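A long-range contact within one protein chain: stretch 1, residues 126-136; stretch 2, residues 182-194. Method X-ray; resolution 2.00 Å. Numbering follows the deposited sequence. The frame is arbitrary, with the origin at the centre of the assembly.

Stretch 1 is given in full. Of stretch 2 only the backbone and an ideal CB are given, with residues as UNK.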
# COMPACT_ATOMS: atom_id res chain seq x y z
N ILE B 126 -0.33 -14.72 5.52
CA ILE B 126 -0.61 -14.27 6.88
C ILE B 126 0.69 -14.45 7.66
O ILE B 126 1.36 -15.47 7.51
CB ILE B 126 -1.75 -15.10 7.53
CG1 ILE B 126 -3.04 -14.96 6.70
CG2 ILE B 126 -1.99 -14.70 8.99
CD1 ILE B 126 -4.11 -16.05 7.00
N ARG B 127 1.06 -13.45 8.45
CA ARG B 127 2.43 -13.39 8.95
C ARG B 127 2.46 -13.00 10.40
O ARG B 127 1.97 -11.93 10.77
CB ARG B 127 3.24 -12.38 8.12
CG ARG B 127 3.34 -12.74 6.65
CD ARG B 127 3.80 -11.60 5.77
NE ARG B 127 3.52 -11.86 4.35
CZ ARG B 127 3.59 -10.97 3.36
NH1 ARG B 127 3.96 -9.72 3.62
NH2 ARG B 127 3.28 -11.32 2.12
N VAL B 128 3.05 -13.87 11.22
CA VAL B 128 3.19 -13.65 12.64
C VAL B 128 4.68 -13.51 12.97
O VAL B 128 5.49 -14.40 12.64
CB VAL B 128 2.65 -14.85 13.46
CG1 VAL B 128 2.79 -14.56 14.97
CG2 VAL B 128 1.20 -15.14 13.07
N SER B 129 5.05 -12.40 13.61
CA SER B 129 6.45 -12.17 13.97
C SER B 129 6.71 -12.31 15.46
O SER B 129 6.09 -11.65 16.30
CB SER B 129 6.89 -10.77 13.53
OG SER B 129 8.25 -10.56 13.84
N ASP B 130 7.69 -13.15 15.77
CA ASP B 130 8.31 -13.13 17.08
C ASP B 130 8.79 -11.70 17.37
O ASP B 130 9.33 -11.02 16.49
CB ASP B 130 9.50 -14.09 17.11
CG ASP B 130 10.04 -14.32 18.50
OD1 ASP B 130 10.73 -13.43 19.02
OD2 ASP B 130 9.80 -15.41 19.05
N GLU B 131 8.57 -11.27 18.60
CA GLU B 131 9.14 -10.06 19.19
C GLU B 131 10.57 -9.73 18.74
O GLU B 131 10.94 -8.57 18.54
CB GLU B 131 9.21 -10.32 20.70
CG GLU B 131 8.92 -9.19 21.55
CD GLU B 131 9.14 -9.54 23.01
OE1 GLU B 131 8.96 -10.72 23.45
OE2 GLU B 131 9.48 -8.59 23.73
N HIS B 132 11.41 -10.76 18.67
CA HIS B 132 12.83 -10.56 18.39
C HIS B 132 13.25 -10.85 16.94
O HIS B 132 14.41 -10.73 16.61
CB HIS B 132 13.69 -11.39 19.36
CG HIS B 132 13.41 -11.09 20.80
ND1 HIS B 132 13.43 -9.81 21.31
CD2 HIS B 132 13.15 -11.91 21.85
CE1 HIS B 132 13.16 -9.86 22.61
NE2 HIS B 132 12.99 -11.12 22.96
N ALA B 133 12.30 -11.21 16.08
CA ALA B 133 12.58 -11.37 14.65
C ALA B 133 13.06 -10.06 14.00
O ALA B 133 12.74 -8.96 14.47
CB ALA B 133 11.38 -11.89 13.93
N THR B 134 13.84 -10.20 12.94
CA THR B 134 14.27 -9.08 12.11
C THR B 134 14.01 -9.44 10.64
O THR B 134 13.94 -10.63 10.30
CB THR B 134 15.77 -8.74 12.30
OG1 THR B 134 16.58 -9.91 12.06
CG2 THR B 134 16.02 -8.24 13.71
N PHE B 135 13.86 -8.42 9.80
CA PHE B 135 13.48 -8.57 8.40
C PHE B 135 14.38 -7.74 7.50
O PHE B 135 14.51 -6.54 7.69
CB PHE B 135 12.03 -8.13 8.23
CG PHE B 135 11.08 -8.94 9.06
CD1 PHE B 135 10.41 -10.02 8.52
CD2 PHE B 135 10.91 -8.65 10.41
CE1 PHE B 135 9.55 -10.81 9.31
CE2 PHE B 135 10.07 -9.43 11.21
CZ PHE B 135 9.38 -10.51 10.64
N GLY B 136 14.99 -8.35 6.51
CA GLY B 136 15.97 -7.61 5.74
C GLY B 136 16.34 -8.28 4.44
O GLY B 136 16.12 -9.46 4.25
N UNK B 182 3.44 -2.88 8.05
CA UNK B 182 2.53 -3.91 7.57
C UNK B 182 3.17 -5.03 6.79
O UNK B 182 2.50 -5.71 6.05
CB UNK B 182 1.46 -3.26 6.69
N UNK B 183 4.48 -5.23 6.95
CA UNK B 183 5.13 -6.38 6.36
C UNK B 183 4.61 -7.65 7.04
O UNK B 183 4.50 -8.71 6.41
CB UNK B 183 6.65 -6.27 6.48
N UNK B 184 4.32 -7.55 8.34
CA UNK B 184 3.71 -8.65 9.09
C UNK B 184 2.40 -8.16 9.72
O UNK B 184 2.18 -6.95 9.85
CB UNK B 184 4.67 -9.18 10.16
N UNK B 185 1.56 -9.11 10.13
CA UNK B 185 0.25 -8.80 10.66
C UNK B 185 0.12 -8.91 12.17
O UNK B 185 -0.88 -8.48 12.72
CB UNK B 185 -0.78 -9.72 10.01
N UNK B 186 1.12 -9.50 12.82
CA UNK B 186 1.15 -9.66 14.27
C UNK B 186 2.60 -9.60 14.78
O UNK B 186 3.54 -10.03 14.08
CB UNK B 186 0.49 -10.98 14.68
N UNK B 187 2.78 -9.07 15.99
CA UNK B 187 4.03 -9.24 16.74
C UNK B 187 3.66 -9.85 18.08
O UNK B 187 2.79 -9.32 18.79
CB UNK B 187 4.78 -7.92 16.92
N UNK B 188 4.30 -10.96 18.42
CA UNK B 188 3.89 -11.73 19.60
C UNK B 188 5.10 -11.97 20.53
O UNK B 188 6.23 -11.83 20.09
CB UNK B 188 3.27 -13.06 19.18
N UNK B 189 4.86 -12.34 21.81
CA UNK B 189 5.97 -12.57 22.74
C UNK B 189 6.92 -13.67 22.27
O UNK B 189 6.50 -14.64 21.62
CB UNK B 189 5.42 -12.93 24.12
N UNK B 190 8.19 -13.47 22.60
CA UNK B 190 9.27 -14.42 22.28
C UNK B 190 8.85 -15.86 22.40
O UNK B 190 8.32 -16.27 23.43
CB UNK B 190 10.47 -14.18 23.19
N UNK B 191 9.07 -16.63 21.34
CA UNK B 191 8.84 -18.07 21.40
C UNK B 191 7.42 -18.51 21.10
O UNK B 191 7.16 -19.71 21.11
CB UNK B 191 9.23 -18.58 22.79
N UNK B 192 6.49 -17.58 20.84
CA UNK B 192 5.07 -17.93 20.66
C UNK B 192 4.53 -17.82 19.21
O UNK B 192 3.34 -18.09 18.98
CB UNK B 192 4.23 -17.02 21.56
N UNK B 193 5.38 -17.45 18.25
CA UNK B 193 4.94 -17.28 16.84
C UNK B 193 4.23 -18.50 16.27
O UNK B 193 3.19 -18.35 15.62
CB UNK B 193 6.15 -16.96 15.95
N UNK B 194 4.79 -19.69 16.49
CA UNK B 194 4.17 -20.92 16.00
C UNK B 194 2.83 -21.21 16.70
O UNK B 194 1.89 -21.68 16.06
CB UNK B 194 5.13 -22.10 16.20

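Position 182 has a phi of 71° and no atom of stretch 1 within 5.5 Å of its ideal CB. The positive phi favours glycine, and Gly182 is found.

At 183 the CA-to-CB bond points sideways. The carbonyl serves any residue: Arg127 NH1 donates to 183 O at 3.0 Å. A long apolar side chain could reach Phe135. Leu183 does so, with CD2 3.8 Å from Phe135 CB.

At 184 Arg127 O is nearest, 3.9 Å from the ideal CB, but the Phe135 ring and Ser129 CB offer apolar contact. Valine, isoleucine or alanine would suit. Val184 CG1 meets Phe135 CZ at 3.7 Å, and Val184 CG2 lies 4.0 Å from Ser129 CB.

Position 185 donates its N to Arg127 O at 2.9 Å. The ideal CB of 185 would lie 3.6 Å from Arg127 O. A small residue is the easy choice; Gly185 is deposited.

At 186 the ideal CB is on the sheet face of Val128. Many side chains could lie there. Backbone O accepts from Ser129 N at 2.8 Å. The residue is His186, whose CB packs 4.2 Å from Val128 CG1; NE2 bonds elsewhere in the structure.

Position 187 turns to the face of Ser129, with which it pairs in parallel. Extended angles (-124/126) suit a beta-branched residue. In Val187, CG1 reaches Glu131 CA at 3.8 Å.

Position 188 returns to the face of Val128 and Asp130. Its N donates to Ser129 O at 2.9 Å, and its O accepts from Glu131 N at 2.8 Å. With Val128 CG1 4.5 Å from the ideal CB, an apolar side chain fits. Val188 CG1 packs on Val128 CG1 at 3.8 Å.

At 189 CB points away, and a phi of -59° admits proline among others. Pro189 opens a type II turn.

At 190 the N donates to Glu131 OE1 at 3.0 Å. The ideal CB is 3.8 Å from both Glu131 OE1 and His132 CD2, so a small residue suits. Ala190 CB touches His132 CD2 at 3.7 Å.

Position 191 has a phi of 86°, and a CB would jam against the preceding carbonyl. Gly191 answers this, and its N donates to Asp130 OD2 at 2.7 Å.

At 192 the ideal CB has nothing of stretch 1 within 5.5 Å, so many side chains would do. Thr192 OG1 donates to Pro189 O at 2.7 Å.

At 193 CB points toward stretch 1, 4.1 Å from Asp130 N, favouring a small side chain. Ala193 fits, and a water links its N to Asp130 OD2.

At 194 CA-to-CB points away, so stretch 1 does not restrict the choice; Leu194 does not touch it.

Stretch 2 (182-194) GLVGHVVPAGTAL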
# COMPACT_ATOMS: atom_id res chain seq x y z
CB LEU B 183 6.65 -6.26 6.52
CG LEU B 183 7.48 -7.38 5.93
CD1 LEU B 183 7.29 -7.51 4.43
CD2 LEU B 183 8.96 -7.19 6.28
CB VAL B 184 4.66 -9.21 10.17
CG1 VAL B 184 5.98 -9.68 9.52
CG2 VAL B 184 4.95 -8.17 11.25
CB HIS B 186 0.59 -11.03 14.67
CG HIS B 186 -0.83 -11.26 14.28
ND1 HIS B 186 -1.88 -10.89 15.09
CD2 HIS B 186 -1.38 -11.77 13.16
CE1 HIS B 186 -3.02 -11.19 14.48
NE2 HIS B 186 -2.74 -11.72 13.31
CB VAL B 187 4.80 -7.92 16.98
CG1 VAL B 187 6.13 -8.21 17.73
CG2 VAL B 187 5.07 -7.22 15.70
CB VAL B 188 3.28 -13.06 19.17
CG1 VAL B 188 2.03 -12.83 18.27
CG2 VAL B 188 4.32 -13.96 18.48
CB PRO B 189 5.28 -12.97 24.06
CG PRO B 189 3.92 -12.36 23.99
CD PRO B 189 3.55 -12.31 22.51
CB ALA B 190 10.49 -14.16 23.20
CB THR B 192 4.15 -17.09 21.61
OG1 THR B 192 4.08 -15.72 21.17
CG2 THR B 192 4.67 -17.17 23.06
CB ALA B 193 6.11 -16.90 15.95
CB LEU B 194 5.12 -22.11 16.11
CG LEU B 194 4.64 -23.42 15.48
CD1 LEU B 194 4.25 -23.20 13.98
CD2 LEU B 194 5.68 -24.55 15.64
O HOH W 1 8.43 -17.48 18.11
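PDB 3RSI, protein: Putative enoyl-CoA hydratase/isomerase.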